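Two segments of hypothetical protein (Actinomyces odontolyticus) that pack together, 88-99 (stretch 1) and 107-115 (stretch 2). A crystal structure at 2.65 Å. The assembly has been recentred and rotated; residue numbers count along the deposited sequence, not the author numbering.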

# COMPACT_ATOMS: atom_id res chain seq x y z
N LYS A 88 10.57 -9.98 3.05
CA LYS A 88 10.61 -8.67 3.71
C LYS A 88 11.63 -7.74 3.06
O LYS A 88 12.78 -8.13 2.88
N PRO A 89 11.22 -6.50 2.71
CA PRO A 89 12.13 -5.52 2.10
C PRO A 89 13.02 -4.82 3.12
O PRO A 89 12.68 -4.77 4.31
N ASP A 90 14.13 -4.26 2.65
CA ASP A 90 15.14 -3.64 3.52
C ASP A 90 14.61 -2.45 4.30
O ASP A 90 14.98 -2.26 5.46
N TRP A 91 13.74 -1.65 3.68
CA TRP A 91 13.18 -0.46 4.34
C TRP A 91 12.25 -0.77 5.53
O TRP A 91 11.88 0.14 6.28
N ALA A 92 11.87 -2.05 5.68
CA ALA A 92 10.94 -2.47 6.73
C ALA A 92 11.67 -2.78 8.04
O ALA A 92 12.34 -3.80 8.14
N VAL A 93 11.51 -1.90 9.03
CA VAL A 93 12.18 -2.08 10.33
C VAL A 93 11.50 -3.14 11.21
O VAL A 93 12.12 -3.65 12.14
N ALA A 94 10.23 -3.47 10.94
CA ALA A 94 9.49 -4.44 11.75
C ALA A 94 8.30 -5.05 11.00
O ALA A 94 7.73 -4.42 10.12
N VAL A 95 7.95 -6.28 11.38
CA VAL A 95 6.79 -6.98 10.83
C VAL A 95 5.82 -7.25 11.96
O VAL A 95 6.10 -8.07 12.85
N GLN A 96 4.67 -6.59 11.94
CA GLN A 96 3.65 -6.77 12.97
C GLN A 96 2.51 -7.65 12.47
O GLN A 96 2.02 -7.45 11.36
N VAL A 97 2.11 -8.61 13.29
CA VAL A 97 1.07 -9.57 12.94
C VAL A 97 -0.09 -9.42 13.93
O VAL A 97 0.12 -9.52 15.14
N ASP A 98 -1.29 -9.17 13.41
CA ASP A 98 -2.47 -9.02 14.26
C ASP A 98 -2.67 -10.25 15.12
O ASP A 98 -2.58 -11.38 14.63
N LYS A 99 -2.95 -10.02 16.40
CA LYS A 99 -3.10 -11.10 17.37
C LYS A 99 -4.41 -11.87 17.17
O LYS A 99 -4.50 -13.03 17.57
N ARG A 107 -7.79 -10.28 8.98
CA ARG A 107 -6.60 -10.29 9.85
C ARG A 107 -5.45 -9.65 9.12
O ARG A 107 -5.17 -10.02 7.98
N GLY A 108 -4.78 -8.73 9.79
CA GLY A 108 -3.76 -7.91 9.15
C GLY A 108 -2.33 -8.28 9.50
O GLY A 108 -2.05 -8.73 10.61
N ILE A 109 -1.44 -8.09 8.53
CA ILE A 109 -0.00 -8.07 8.78
C ILE A 109 0.50 -6.71 8.31
O ILE A 109 0.18 -6.28 7.19
N GLN A 110 1.26 -6.04 9.16
CA GLN A 110 1.76 -4.71 8.86
C GLN A 110 3.26 -4.75 8.66
O GLN A 110 3.98 -5.49 9.33
N LEU A 111 3.73 -3.92 7.73
CA LEU A 111 5.15 -3.73 7.46
C LEU A 111 5.48 -2.29 7.82
O LEU A 111 4.99 -1.36 7.18
N ILE A 112 6.27 -2.10 8.88
CA ILE A 112 6.53 -0.76 9.42
C ILE A 112 7.84 -0.20 8.88
O ILE A 112 8.89 -0.84 9.01
N ASP A 113 7.79 0.99 8.28
CA ASP A 113 8.99 1.66 7.77
C ASP A 113 9.63 2.54 8.85
O ASP A 113 9.03 2.78 9.90
N ASN A 114 10.83 3.02 8.57
CA ASN A 114 11.60 3.81 9.54
C ASN A 114 11.00 5.17 9.88
O ASN A 114 11.45 5.84 10.81
N TYR A 115 9.97 5.58 9.13
CA TYR A 115 9.22 6.81 9.42
C TYR A 115 8.03 6.56 10.35
O TYR A 115 7.38 7.51 10.80

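Leu-111 is the apolar centre of the contact: the other stretch covers 96 Å² of it, the largest share of any residue here. Its CA-to-CB bond points to the sheet face it shares with Val-95, Val-97 and Ile-109, and the end of the side chain comes nearer to stretch 1. Chi1 lies between wells at -128° and chi2 is p, which sends the two methyls to different neighbours. Leu-111 CD2 lies 3.6 Å from Pro-89 CD and 4.1 Å from Trp-91 CH2, while Leu-111 CD1 meets Val-95 CG2 at 3.8 Å. Ala-92 CB closes on Leu-111 CG at 3.9 Å.

Trp-91 lies within the type I turn from Pro-89 to Ala-92. Its CB points sideways, but the p rotamer with chi2 of -99° brings the indole nearer, so that Trp-91 CE3 sits 3.7 Å from Asp-113 CB. Along the same face, Val-95 and Val-97, both t, border Ile-109 (m, t): Val-95 CG1 is 3.9 Å from Ile-109 CG2, and Val-97 CG1 is 4.3 Å from Ile-109 CG1.

The other face carries Ala-94, Gln-96, Gln-110 and Ile-112. Ile-112 (m, m) loses 89 Å² to stretch 1. Its CB is 4.4 Å from Ala-94 CB, a loose approach, and its CD1 is 3.8 Å from Gln-96 OE1. Val-93 (m) adds a peripheral contact, its CG2 4.3 Å from Ile-112 CG2. Between the faces, antiparallel backbone pairing fixes the register; for example, Gln-110 N donates to Gln-96 O at 2.7 Å and 168°, and Ile-112 N to Ala-94 O at 3.0 Å and 175°.

The polar edge gathers around Asp-98, whose CB points toward stretch 2. With chi1 m and chi2 near 0°, its carboxylate accepts two hydrogen bonds: Gly-108 N to Asp-98 OD2 at 2.9 Å, and Gln-110 NE2 to Asp-98 OD1 at 3.2 Å. Glycine suits this site, since an ideal CB on Gly-108 would lie 2.8 Å from Asp-98 OD2, a clash. Gln-110 reaches the acid through its m, p rotamer, which turns the amide back over the strand pair; its OE1 lies 3.6 Å from Gln-96 CB.

Arg-107 is extended, t through chi1 to chi3, and its end comes nearer although its CB points sideways. The guanidinium meets Asp-98 O at its edge, near its plane, with Arg-107 NE and Arg-107 NH2 each donating to that carbonyl oxygen at 3.0 Å. The arginine thus binds the backbone of Asp-98, leaving the carboxylate to Gly-108 and Gln-110.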

# COMPACT_ATOMS: atom_id res chain seq x y z
CB LYS A 88 10.94 -8.87 5.19
CG LYS A 88 11.05 -7.60 6.01
CD LYS A 88 11.18 -7.91 7.50
CE LYS A 88 12.57 -8.36 7.89
NZ LYS A 88 13.56 -7.25 7.86
CB PRO A 89 11.17 -4.52 1.46
CG PRO A 89 9.98 -4.54 2.34
CD PRO A 89 9.86 -5.95 2.87
CB ASP A 90 16.36 -3.20 2.70
CG ASP A 90 17.22 -4.37 2.25
OD1 ASP A 90 16.98 -5.52 2.69
OD2 ASP A 90 18.15 -4.15 1.45
CB TRP A 91 12.46 0.45 3.33
CG TRP A 91 11.38 -0.24 2.52
CD1 TRP A 91 11.50 -0.72 1.25
CD2 TRP A 91 10.04 -0.51 2.93
NE1 TRP A 91 10.31 -1.28 0.84
CE2 TRP A 91 9.40 -1.16 1.86
CE3 TRP A 91 9.31 -0.28 4.11
CZ2 TRP A 91 8.07 -1.58 1.92
CZ3 TRP A 91 7.98 -0.69 4.16
CH2 TRP A 91 7.38 -1.34 3.07
CB ALA A 92 10.15 -3.69 6.28
CB VAL A 93 12.30 -0.75 11.13
CG1 VAL A 93 13.06 0.29 10.32
CG2 VAL A 93 10.94 -0.21 11.55
CB ALA A 94 9.01 -3.79 13.04
CB VAL A 95 7.18 -8.32 10.17
CG1 VAL A 95 5.96 -9.00 9.57
CG2 VAL A 95 8.26 -8.10 9.11
CB GLN A 96 3.10 -5.42 13.42
CG GLN A 96 4.12 -4.58 14.17
CD GLN A 96 3.54 -3.25 14.63
OE1 GLN A 96 2.50 -2.81 14.13
NE2 GLN A 96 4.21 -2.61 15.58
CB VAL A 97 1.62 -11.01 12.98
CG1 VAL A 97 0.57 -12.01 12.52
CG2 VAL A 97 2.88 -11.13 12.13
CB ASP A 98 -3.74 -8.78 13.43
CG ASP A 98 -3.82 -7.37 12.86
OD1 ASP A 98 -2.91 -6.56 13.13
OD2 ASP A 98 -4.80 -7.09 12.14
CB LYS A 99 -2.95 -10.56 18.79
CG LYS A 99 -1.55 -10.02 19.06
CD LYS A 99 -1.37 -9.57 20.50
CE LYS A 99 -1.93 -8.17 20.73
NZ LYS A 99 -1.67 -7.70 22.11
CB ARG A 107 -6.22 -11.71 10.25
CG ARG A 107 -5.28 -11.78 11.44
CD ARG A 107 -4.97 -13.22 11.81
NE ARG A 107 -4.04 -13.30 12.93
CZ ARG A 107 -3.55 -14.44 13.41
NH1 ARG A 107 -3.89 -15.61 12.87
NH2 ARG A 107 -2.70 -14.41 14.43
CB ILE A 109 0.74 -9.18 8.02
CG1 ILE A 109 0.22 -10.55 8.45
CG2 ILE A 109 2.25 -9.08 8.28
CD1 ILE A 109 0.72 -11.69 7.59
CB GLN A 110 1.44 -3.75 10.01
CG GLN A 110 -0.05 -3.52 10.24
CD GLN A 110 -0.69 -4.61 11.05
OE1 GLN A 110 -0.23 -4.93 12.16
NE2 GLN A 110 -1.76 -5.20 10.52
CB LEU A 111 5.42 -4.00 5.99
CG LEU A 111 6.52 -5.00 5.63
CD1 LEU A 111 6.32 -6.33 6.34
CD2 LEU A 111 6.54 -5.19 4.12
CB ILE A 112 6.59 -0.76 10.96
CG1 ILE A 112 5.37 -1.49 11.57
CG2 ILE A 112 6.68 0.66 11.51
CD1 ILE A 112 4.03 -0.89 11.20
CB ASP A 113 8.70 2.47 6.50
CG ASP A 113 7.69 3.60 6.72
OD1 ASP A 113 7.78 4.30 7.75
OD2 ASP A 113 6.80 3.79 5.85
CB ASN A 114 13.07 3.96 9.10
CG ASN A 114 13.23 4.12 7.59
OD1 ASN A 114 12.55 3.45 6.80
ND2 ASN A 114 14.13 5.01 7.18
CB TYR A 115 8.69 7.42 8.11
CG TYR A 115 9.71 8.16 7.27
CD1 TYR A 115 11.08 7.96 7.44
CD2 TYR A 115 9.30 9.05 6.29
CE1 TYR A 115 12.00 8.65 6.65
CE2 TYR A 115 10.21 9.74 5.50
CZ TYR A 115 11.56 9.53 5.69
OH TYR A 115 12.46 10.21 4.91